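Local coordinates for Lmo1499 protein (Listeria monocytogenes, PDB 4IIW) that probably acts as a membrane-bound lytic transglycosylase that cleaves nascent peptidoglycan strands endolytically and so terminates their elongation, at residues 95-98 / 99-103; 197-200 / 201-205; 247-251 / 252-256; 209-212 / 213-216. All blocks are in the same frame, centred on the assembly; numbering follows the deposited sequence.

Contact 1 (95-98 / 99-103)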
loop_
_atom_site.group_PDB
_atom_site.type_symbol
_atom_site.label_atom_id
_atom_site.label_comp_id
_atom_site.label_asym_id
_atom_site.label_seq_id
_atom_site.Cartn_x
_atom_site.Cartn_y
_atom_site.Cartn_z
ATOM N N GLN B 95 -11.291 12.411 6.701
ATOM C CA GLN B 95 -12.109 13.609 6.819
ATOM C C GLN B 95 -12.001 14.440 5.565
ATOM O O GLN B 95 -13.007 14.962 5.090
ATOM C CB GLN B 95 -11.696 14.473 7.999
ATOM C CG GLN B 95 -11.834 13.792 9.342
ATOM C CD GLN B 95 -11.381 14.689 10.473
ATOM O OE1 GLN B 95 -10.487 14.323 11.248
ATOM N NE2 GLN B 95 -11.958 15.905 10.546
ATOM N N ILE B 96 -10.794 14.561 5.014
ATOM C CA ILE B 96 -10.621 15.391 3.838
ATOM C C ILE B 96 -11.529 14.872 2.763
ATOM O O ILE B 96 -12.401 15.578 2.270
ATOM C CB ILE B 96 -9.189 15.404 3.310
ATOM C CG1 ILE B 96 -8.229 15.975 4.359
ATOM C CG2 ILE B 96 -9.120 16.250 2.071
ATOM C CD1 ILE B 96 -6.745 15.818 4.010
ATOM N N VAL B 97 -11.344 13.598 2.449
ATOM C CA VAL B 97 -12.094 12.920 1.406
ATOM C C VAL B 97 -13.592 12.969 1.661
ATOM O O VAL B 97 -14.372 13.187 0.754
ATOM C CB VAL B 97 -11.572 11.480 1.285
ATOM C CG1 VAL B 97 -12.423 10.635 0.351
ATOM C CG2 VAL B 97 -10.117 11.534 0.831
ATOM N N LYS B 98 -13.979 12.833 2.914
ATOM C CA LYS B 98 -15.393 12.829 3.284
ATOM C C LYS B 98 -16.058 14.200 3.004
ATOM O O LYS B 98 -17.194 14.247 2.552
ATOM C CB LYS B 98 -15.531 12.397 4.748
ATOM C CG LYS B 98 -16.568 11.282 4.961
ATOM C CD LYS B 98 -16.224 10.430 6.218
ATOM C CE LYS B 98 -16.955 9.073 6.234
ATOM N NZ LYS B 98 -16.539 8.211 7.387
ATOM N N LYS B 99 -15.344 15.298 3.259
ATOM C CA LYS B 99 -15.846 16.648 2.943
ATOM C C LYS B 99 -16.064 16.820 1.440
ATOM O O LYS B 99 -17.077 17.361 1.008
ATOM C CB LYS B 99 -14.889 17.751 3.417
ATOM C CG LYS B 99 -15.065 18.254 4.855
ATOM C CD LYS B 99 -14.035 19.364 5.166
ATOM C CE LYS B 99 -14.365 20.182 6.423
ATOM N NZ LYS B 99 -15.506 21.118 6.219
HETATM N N MSE B 100 -15.110 16.370 0.642
HETATM C CA MSE B 100 -15.235 16.482 -0.811
HETATM C C MSE B 100 -16.345 15.575 -1.377
HETATM O O MSE B 100 -17.049 15.966 -2.292
HETATM C CB MSE B 100 -13.889 16.212 -1.486
HETATM C CG MSE B 100 -12.824 17.238 -1.125
HETATM SE SE MSE B 100 -11.094 16.971 -1.952
HETATM C CE MSE B 100 -10.217 18.517 -1.239
ATOM N N GLN B 101 -16.499 14.377 -0.832
ATOM C CA GLN B 101 -17.554 13.474 -1.280
ATOM C C GLN B 101 -18.911 14.109 -1.056
ATOM O O GLN B 101 -19.722 14.205 -1.977
ATOM C CB GLN B 101 -17.500 12.121 -0.551
ATOM C CG GLN B 101 -16.389 11.193 -1.040
ATOM C CD GLN B 101 -16.423 9.835 -0.367
ATOM O OE1 GLN B 101 -16.242 9.728 0.847
ATOM N NE2 GLN B 101 -16.628 8.787 -1.158
ATOM N N GLU B 102 -19.143 14.540 0.178
ATOM C CA GLU B 102 -20.400 15.189 0.568
ATOM C C GLU B 102 -20.516 16.601 -0.001
ATOM O O GLU B 102 -21.595 17.163 -0.060
ATOM C CB GLU B 102 -20.515 15.238 2.095
ATOM C CG GLU B 102 -20.628 13.861 2.750
ATOM C CD GLU B 102 -20.374 13.891 4.257
ATOM O OE1 GLU B 102 -20.351 14.989 4.844
ATOM O OE2 GLU B 102 -20.176 12.810 4.853
ATOM N N GLY B 103 -19.395 17.173 -0.409
ATOM C CA GLY B 103 -19.388 18.508 -0.982
ATOM C C GLY B 103 -19.646 19.585 0.049
ATOM O O GLY B 103 -20.322 20.573 -0.248
#
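Residues I96 and M100, V97 and Q101, and K98 and E102 meet as i to i+4 neighbours in a local contact along the last turns of the amphipathic helix 93-102. Four successive backbone bonds define it: K99 N to Q95 O, M100 N to I96 O, Q101 N to V97 O (2.9 Å) and E102 N to K98 O (3.1 Å), the last nearly straight at 170°. The helix stops in a Schellman motif, with G103 as the C-prime residue at positive phi (72°).

On the buried face I96 and the selenomethionine M100 run side by side in the same direction, and CG2 of I96 meets CE of M100 at 4.2 Å. CG of M100 stands beside its backbone N (chi1 -64°) and the chain is extended beyond it, which carries SE and CE along I96 toward I52 and L56 of helix 49-58 and Y85 and L87 of strand 83-87. I96 also packs on N76 of a second subunit. CG1 of V97 lies 4.0 Å from OE1 of Q101, while NE2 of Q101 is bound to OD1 of N79. On the outer face CG of K98 passes 3.9 Å from OE2 of E102, but NZ of K98 remains 6.4 Å from that oxygen and has a long, weak ion pair with OD2 of D94. The chemistry therefore divides by face: apolar packing fastens the helix to the sheet and helix 49-58, whereas the opposite charges of K98 and E102 could attract each other over a distance, without forming a salt bridge.

Contact 2 (197-200 / 201-205)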
loop_
_atom_site.group_PDB
_atom_site.type_symbol
_atom_site.label_atom_id
_atom_site.label_comp_id
_atom_site.label_asym_id
_atom_site.label_seq_id
_atom_site.Cartn_x
_atom_site.Cartn_y
_atom_site.Cartn_z
HETATM N N MSE B 197 -32.520 43.040 -2.992
HETATM C CA MSE B 197 -31.621 43.629 -3.966
HETATM C C MSE B 197 -32.364 44.666 -4.795
HETATM O O MSE B 197 -31.790 45.718 -5.140
HETATM C CB MSE B 197 -31.024 42.556 -4.855
HETATM C CG MSE B 197 -30.242 41.503 -4.075
HETATM SE SE MSE B 197 -29.513 40.103 -5.238
HETATM C CE MSE B 197 -28.693 39.011 -3.870
ATOM N N VAL B 198 -33.629 44.397 -5.111
ATOM C CA VAL B 198 -34.414 45.366 -5.868
ATOM C C VAL B 198 -34.667 46.616 -4.995
ATOM O O VAL B 198 -34.619 47.745 -5.477
ATOM C CB VAL B 198 -35.733 44.769 -6.410
ATOM C CG1 VAL B 198 -36.592 45.851 -7.010
ATOM C CG2 VAL B 198 -35.437 43.694 -7.452
ATOM N N LYS B 199 -34.895 46.398 -3.707
ATOM C CA LYS B 199 -35.088 47.491 -2.768
ATOM C C LYS B 199 -33.826 48.333 -2.652
ATOM O O LYS B 199 -33.902 49.553 -2.568
ATOM C CB LYS B 199 -35.516 46.949 -1.397
ATOM C CG LYS B 199 -35.323 47.916 -0.250
ATOM C CD LYS B 199 -36.182 47.589 0.933
ATOM C CE LYS B 199 -36.046 46.177 1.407
ATOM N NZ LYS B 199 -36.973 45.918 2.547
ATOM N N ALA B 200 -32.665 47.692 -2.633
ATOM C CA ALA B 200 -31.416 48.447 -2.547
ATOM C C ALA B 200 -31.290 49.380 -3.764
ATOM O O ALA B 200 -30.869 50.531 -3.629
ATOM C CB ALA B 200 -30.220 47.515 -2.457
ATOM N N THR B 201 -31.668 48.891 -4.945
ATOM C CA THR B 201 -31.573 49.713 -6.143
ATOM C C THR B 201 -32.455 50.945 -5.963
ATOM O O THR B 201 -31.997 52.060 -6.140
ATOM C CB THR B 201 -31.985 48.950 -7.425
ATOM O OG1 THR B 201 -31.035 47.901 -7.708
ATOM C CG2 THR B 201 -32.084 49.927 -8.634
ATOM N N ASP B 202 -33.708 50.719 -5.571
ATOM C CA ASP B 202 -34.682 51.773 -5.341
ATOM C C ASP B 202 -34.156 52.811 -4.352
ATOM O O ASP B 202 -34.269 53.998 -4.600
ATOM C CB ASP B 202 -36.000 51.166 -4.823
ATOM C CG ASP B 202 -37.112 52.207 -4.641
ATOM O OD1 ASP B 202 -37.616 52.743 -5.665
ATOM O OD2 ASP B 202 -37.523 52.440 -3.476
ATOM N N VAL B 203 -33.579 52.361 -3.243
ATOM C CA VAL B 203 -33.046 53.260 -2.235
ATOM C C VAL B 203 -31.844 54.044 -2.714
ATOM O O VAL B 203 -31.719 55.235 -2.457
ATOM C CB VAL B 203 -32.538 52.482 -1.010
ATOM C CG1 VAL B 203 -31.818 53.427 -0.037
ATOM C CG2 VAL B 203 -33.688 51.716 -0.332
ATOM N N ASN B 204 -30.965 53.367 -3.431
ATOM C CA ASN B 204 -29.681 53.942 -3.795
ATOM C C ASN B 204 -29.632 54.801 -5.027
ATOM O O ASN B 204 -28.605 55.421 -5.284
ATOM C CB ASN B 204 -28.626 52.830 -3.832
ATOM C CG ASN B 204 -28.343 52.262 -2.432
ATOM O OD1 ASN B 204 -28.035 53.010 -1.505
ATOM N ND2 ASN B 204 -28.455 50.955 -2.279
ATOM N N ILE B 205 -30.718 54.848 -5.788
ATOM C CA ILE B 205 -30.763 55.728 -6.929
ATOM C C ILE B 205 -31.587 56.966 -6.584
ATOM O O ILE B 205 -31.751 57.867 -7.424
ATOM C CB ILE B 205 -31.338 55.057 -8.191
ATOM C CG1 ILE B 205 -32.816 54.708 -8.012
ATOM C CG2 ILE B 205 -30.523 53.838 -8.562
ATOM C CD1 ILE B 205 -33.417 54.117 -9.251
#
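K199 and V203 are i to i+4 neighbours in the final turns of the alpha-helix 190-204. The regular pattern is given by T201 N to M197 O (3.2 Å), D202 N to V198 O (3.1 Å), V203 N to K199 O (2.9 Å) and N204 N to A200 O (2.8 Å). The bond of D202 is the straightest of the four, 170° at its hydrogen, and that of N204, where the helix ends, the most bent, at 149°.

The tight side is the one facing the protein. Buried M197, a selenomethionine, packs on I122 and I126 of helix 119-129 and on Y181 of strand 180-181, which A200 also touches. T201 sets OG1 beside its own backbone N (chi1 -67°), and from there the hydroxyl bonds to the backbone O of Y175, so a buried polar group has its partner. D202 is held at OD1 by OG1 of T158 and by a salt bridge from R209 of the next helix.

The solvent side is looser. There the aliphatic part of the partly exposed K199 lies alongside the exposed V203, pointing the same way. Further out K199 bends at its third torsion, and NZ goes to a salt bridge with OE2 of E196. What remains between K199 and V203 is an aliphatic touch, CG of K199 to CG2 of V203 at 4.1 Å.

Contact 3 (247-251 / 252-256); sequences YNRLA and KDMRL
The backbone of R249 and L250 receives the returning chain in a Schellman arrangement: M254 N bonds to R249 O at 2.8 Å, D253 N to L250 O at 3.2 Å, and D253, the C-prime residue, has positive phi (59°). The two bonds differ in approach. M254 N is tilted moderately from the carbonyl plane of R249, whereas D253 N comes from well above that of L250, 68° out of plane. K252 N makes weak bonds only, to O of N248 and of R249.

R249, buried, carries most of the side-chain contact. Its chain is extended from CG to NE and crosses the selenomethionine M254 at about a right angle. M254 is bent at its last torsion, which swings CE over one face of the guanidinium, 3.8 Å from NE of R249 and displaced toward the rim of the group. At the guanidinium edge NH1 of R249 bonds to the backbone O of R255 at 3.2 Å; OE1 of Q257 also accepts from NH1, and O of L317 accepts from NE. Several partners in different directions thus fix the rotation of the group. CD2 of L256 sits 4.0 Å from both CB of R249 and CD1 of L250, and L256 also packs on I228 of helix 219-232. R249 and M254 also touch Y318 of strand 318-321.

The side chain of L256 is about 8 Å from that of E232, predicted to be important for catalytic activity. Taken together, this is a Schellman C-cap of helix 239-251 whose R249 side chain bonds to the outgoing loop at O of R255, near the probable active site.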
loop_
_atom_site.group_PDB
_atom_site.type_symbol
_atom_site.label_atom_id
_atom_site.label_comp_id
_atom_site.label_asym_id
_atom_site.label_seq_id
_atom_site.Cartn_x
_atom_site.Cartn_y
_atom_site.Cartn_z
ATOM N N TYR B 247 -22.698 58.536 -25.881
ATOM C CA TYR B 247 -23.681 59.561 -26.202
ATOM C C TYR B 247 -23.384 60.169 -27.586
ATOM O O TYR B 247 -24.294 60.347 -28.405
ATOM C CB TYR B 247 -23.796 60.625 -25.101
ATOM C CG TYR B 247 -24.543 60.121 -23.871
ATOM C CD1 TYR B 247 -25.905 59.829 -23.934
ATOM C CD2 TYR B 247 -23.899 59.956 -22.644
ATOM C CE1 TYR B 247 -26.602 59.362 -22.815
ATOM C CE2 TYR B 247 -24.591 59.501 -21.515
ATOM C CZ TYR B 247 -25.940 59.203 -21.614
ATOM O OH TYR B 247 -26.636 58.745 -20.512
ATOM N N ASN B 248 -22.114 60.442 -27.864
ATOM C CA ASN B 248 -21.739 61.015 -29.148
ATOM C C ASN B 248 -22.198 60.127 -30.285
ATOM O O ASN B 248 -22.797 60.613 -31.253
ATOM C CB ASN B 248 -20.233 61.248 -29.248
ATOM C CG ASN B 248 -19.756 62.392 -28.381
ATOM O OD1 ASN B 248 -20.554 63.127 -27.812
ATOM N ND2 ASN B 248 -18.441 62.563 -28.297
ATOM N N ARG B 249 -21.937 58.828 -30.167
ATOM C CA ARG B 249 -22.344 57.879 -31.212
ATOM C C ARG B 249 -23.860 57.869 -31.374
ATOM O O ARG B 249 -24.405 57.857 -32.494
ATOM C CB ARG B 249 -21.861 56.462 -30.893
ATOM C CG ARG B 249 -20.358 56.301 -30.975
ATOM C CD ARG B 249 -19.957 54.843 -31.116
ATOM N NE ARG B 249 -18.553 54.713 -31.505
ATOM C CZ ARG B 249 -18.017 53.629 -32.070
ATOM N NH1 ARG B 249 -18.761 52.558 -32.343
ATOM N NH2 ARG B 249 -16.730 53.625 -32.394
ATOM N N LEU B 250 -24.526 57.890 -30.232
ATOM C CA LEU B 250 -25.961 57.845 -30.175
ATOM C C LEU B 250 -26.537 59.064 -30.924
ATOM O O LEU B 250 -27.404 58.911 -31.794
ATOM C CB LEU B 250 -26.365 57.812 -28.702
ATOM C CG LEU B 250 -27.545 56.975 -28.246
ATOM C CD1 LEU B 250 -27.452 55.583 -28.823
ATOM C CD2 LEU B 250 -27.556 56.929 -26.710
ATOM N N ALA B 251 -26.014 60.255 -30.630
ATOM C CA ALA B 251 -26.489 61.494 -31.271
ATOM C C ALA B 251 -26.158 61.563 -32.765
ATOM O O ALA B 251 -26.822 62.278 -33.509
ATOM C CB ALA B 251 -25.909 62.725 -30.567
ATOM N N LYS B 252 -25.150 60.794 -33.178
ATOM C CA LYS B 252 -24.632 60.775 -34.547
ATOM C C LYS B 252 -25.173 59.547 -35.336
ATOM O O LYS B 252 -24.741 59.282 -36.451
ATOM C CB LYS B 252 -23.101 60.650 -34.454
ATOM C CG LYS B 252 -22.265 61.625 -35.263
ATOM C CD LYS B 252 -22.044 62.929 -34.485
ATOM C CE LYS B 252 -21.216 63.900 -35.297
ATOM N NZ LYS B 252 -20.915 65.166 -34.583
ATOM N N ASP B 253 -26.096 58.799 -34.730
ATOM C CA ASP B 253 -26.676 57.566 -35.302
ATOM C C ASP B 253 -25.643 56.478 -35.619
ATOM O O ASP B 253 -25.837 55.659 -36.518
ATOM C CB ASP B 253 -27.524 57.840 -36.552
ATOM C CG ASP B 253 -28.276 56.579 -37.043
ATOM O OD1 ASP B 253 -28.863 55.859 -36.189
ATOM O OD2 ASP B 253 -28.277 56.313 -38.274
HETATM N N MSE B 254 -24.545 56.469 -34.883
HETATM C CA MSE B 254 -23.540 55.443 -35.061
HETATM C C MSE B 254 -23.866 54.353 -34.049
HETATM O O MSE B 254 -24.179 54.659 -32.898
HETATM C CB MSE B 254 -22.151 56.006 -34.793
HETATM C CG MSE B 254 -21.725 57.122 -35.724
HETATM SE SE MSE B 254 -19.992 57.845 -35.195
HETATM C CE MSE B 254 -18.992 56.147 -35.050
ATOM N N ARG B 255 -23.815 53.089 -34.472
ATOM C CA ARG B 255 -24.088 51.974 -33.555
ATOM C C ARG B 255 -23.035 51.962 -32.451
ATOM O O ARG B 255 -21.903 52.384 -32.681
ATOM C CB ARG B 255 -24.101 50.653 -34.307
ATOM C CG ARG B 255 -25.182 50.602 -35.354
ATOM C CD ARG B 255 -25.165 49.329 -36.123
ATOM N NE ARG B 255 -26.155 49.393 -37.182
ATOM C CZ ARG B 255 -26.330 48.460 -38.109
ATOM N NH1 ARG B 255 -25.574 47.368 -38.116
ATOM N NH2 ARG B 255 -27.263 48.622 -39.036
ATOM N N LEU B 256 -23.402 51.499 -31.256
ATOM C CA LEU B 256 -22.466 51.507 -30.115
ATOM C C LEU B 256 -21.324 50.492 -30.249
ATOM O O LEU B 256 -20.238 50.723 -29.726
ATOM C CB LEU B 256 -23.214 51.311 -28.800
ATOM C CG LEU B 256 -24.336 52.324 -28.535
ATOM C CD1 LEU B 256 -24.977 52.051 -27.183
ATOM C CD2 LEU B 256 -23.843 53.772 -28.625
#

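Contact 4 (209-212 / 213-216)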
loop_
_atom_site.group_PDB
_atom_site.type_symbol
_atom_site.label_atom_id
_atom_site.label_comp_id
_atom_site.label_asym_id
_atom_site.label_seq_id
_atom_site.Cartn_x
_atom_site.Cartn_y
_atom_site.Cartn_z
ATOM N N ARG B 209 -32.624 60.902 -8.745
ATOM C CA ARG B 209 -34.001 61.229 -9.176
ATOM C C ARG B 209 -34.127 62.597 -9.812
ATOM O O ARG B 209 -34.669 62.725 -10.898
ATOM C CB ARG B 209 -34.989 61.205 -8.005
ATOM C CG ARG B 209 -35.131 59.886 -7.278
ATOM C CD ARG B 209 -35.748 58.786 -8.131
ATOM N NE ARG B 209 -35.934 57.572 -7.332
ATOM C CZ ARG B 209 -36.436 56.436 -7.791
ATOM N NH1 ARG B 209 -36.819 56.344 -9.061
ATOM N NH2 ARG B 209 -36.557 55.391 -6.972
ATOM N N ASP B 210 -33.645 63.620 -9.113
ATOM C CA ASP B 210 -33.752 64.976 -9.603
ATOM C C ASP B 210 -33.084 65.158 -10.962
ATOM O O ASP B 210 -33.630 65.857 -11.827
ATOM C CB ASP B 210 -33.183 65.986 -8.591
ATOM C CG ASP B 210 -34.027 66.095 -7.316
ATOM O OD1 ASP B 210 -34.862 65.196 -7.048
ATOM O OD2 ASP B 210 -33.841 67.083 -6.569
ATOM N N GLU B 211 -31.921 64.546 -11.170
ATOM C CA GLU B 211 -31.247 64.707 -12.454
ATOM C C GLU B 211 -31.980 63.906 -13.558
ATOM O O GLU B 211 -32.122 64.382 -14.681
ATOM C CB GLU B 211 -29.760 64.357 -12.352
ATOM C CG GLU B 211 -28.965 64.685 -13.617
ATOM C CD GLU B 211 -28.959 66.190 -13.993
ATOM O OE1 GLU B 211 -29.033 67.062 -13.092
ATOM O OE2 GLU B 211 -28.850 66.494 -15.200
ATOM N N LEU B 212 -32.463 62.707 -13.228
ATOM C CA LEU B 212 -33.227 61.904 -14.184
ATOM C C LEU B 212 -34.468 62.663 -14.696
ATOM O O LEU B 212 -34.756 62.651 -15.897
ATOM C CB LEU B 212 -33.663 60.607 -13.538
ATOM C CG LEU B 212 -32.552 59.606 -13.240
ATOM C CD1 LEU B 212 -33.072 58.516 -12.323
ATOM C CD2 LEU B 212 -31.987 59.029 -14.535
ATOM N N THR B 213 -35.192 63.308 -13.778
ATOM C CA THR B 213 -36.380 64.089 -14.114
ATOM C C THR B 213 -36.016 65.264 -15.036
ATOM O O THR B 213 -36.705 65.533 -16.020
ATOM C CB THR B 213 -37.094 64.655 -12.840
ATOM O OG1 THR B 213 -37.495 63.582 -11.970
ATOM C CG2 THR B 213 -38.333 65.491 -13.227
ATOM N N LYS B 214 -34.927 65.955 -14.716
ATOM C CA LYS B 214 -34.467 67.087 -15.515
ATOM C C LYS B 214 -34.055 66.673 -16.933
ATOM O O LYS B 214 -34.362 67.363 -17.885
ATOM C CB LYS B 214 -33.304 67.797 -14.817
ATOM C CG LYS B 214 -32.805 69.023 -15.574
ATOM C CD LYS B 214 -31.666 69.703 -14.845
ATOM C CE LYS B 214 -31.157 70.897 -15.620
ATOM N NZ LYS B 214 -30.060 71.548 -14.875
ATOM N N GLN B 215 -33.349 65.555 -17.068
ATOM C CA GLN B 215 -32.948 65.072 -18.394
ATOM C C GLN B 215 -34.044 64.210 -19.065
ATOM O O GLN B 215 -33.926 63.859 -20.241
ATOM C CB GLN B 215 -31.658 64.262 -18.296
ATOM C CG GLN B 215 -30.496 65.008 -17.680
ATOM C CD GLN B 215 -29.199 64.208 -17.744
ATOM O OE1 GLN B 215 -29.060 63.298 -18.568
ATOM N NE2 GLN B 215 -28.238 64.552 -16.884
ATOM N N LYS B 216 -35.102 63.892 -18.308
ATOM C CA LYS B 216 -36.197 63.028 -18.769
ATOM C C LYS B 216 -35.644 61.709 -19.270
ATOM O O LYS B 216 -35.900 61.284 -20.390
ATOM C CB LYS B 216 -37.069 63.719 -19.806
ATOM C CG LYS B 216 -38.015 64.732 -19.178
ATOM C CD LYS B 216 -38.833 65.506 -20.222
ATOM C CE LYS B 216 -37.990 66.549 -20.937
ATOM N NZ LYS B 216 -37.520 67.628 -20.010
#
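E211 sets CG anti to its backbone N (chi1 -172°) and then folds at the second torsion (62°), while Q215 keeps CG beside its backbone N and runs out extended; these torsions bring carboxylate and amide together one turn apart. NE2 of Q215 gives an almost straight hydrogen bond to OE2 of E211 at 2.6 Å. The carboxylate oxygen lies in the amide plane and uses its anti lone pair, although the two flat groups are turned 72° against each other. CG of Q215 also passes 3.3 Å from OE2.

In the backbone of the same turn Q215 N bonds to E211 O at 2.9 Å. The preceding turn has a double donor: T213 offers N (3.0 Å) and OG1 (3.1 Å) to the same R209 O, N nearly along the carbonyl axis and OG1 from above its plane. K216, with positive phi, is the C-prime residue of the Schellman motif that ends the helix.

Helix 209-215 rests on its neighbours through the buried L212, which packs on F222 of helix 219-232 and L309 of helix 302-309. Q215 NE2 reaches O of L309 as well, and R209 bonds through NH1 to O of E157 and packs on V219 of helix 219-232.

In the fold
All four contacts are local, at the C-terminal ends of helices, and those of contacts 1, 3 and 4 are Schellman motifs. Contact 4 is a surface contact; the others are partly buried. Contact 1 stands apart, its centre about 55 Å from those of contacts 3 and 4 and across the centre of the chain, and alone touches another subunit. Contacts 2 and 4 lie on successive helices and join, D202 OD1 to R209 NH2 at 3.1 Å. Contacts 3 and 4 both pack against helix 219-232. Their chemistry differs: apolar pairing in contact 1, an alkyl touch in contact 2, a guanidinium with several hydrogen-bond partners in contact 3, a carboxylate-amide bridge in contact 4.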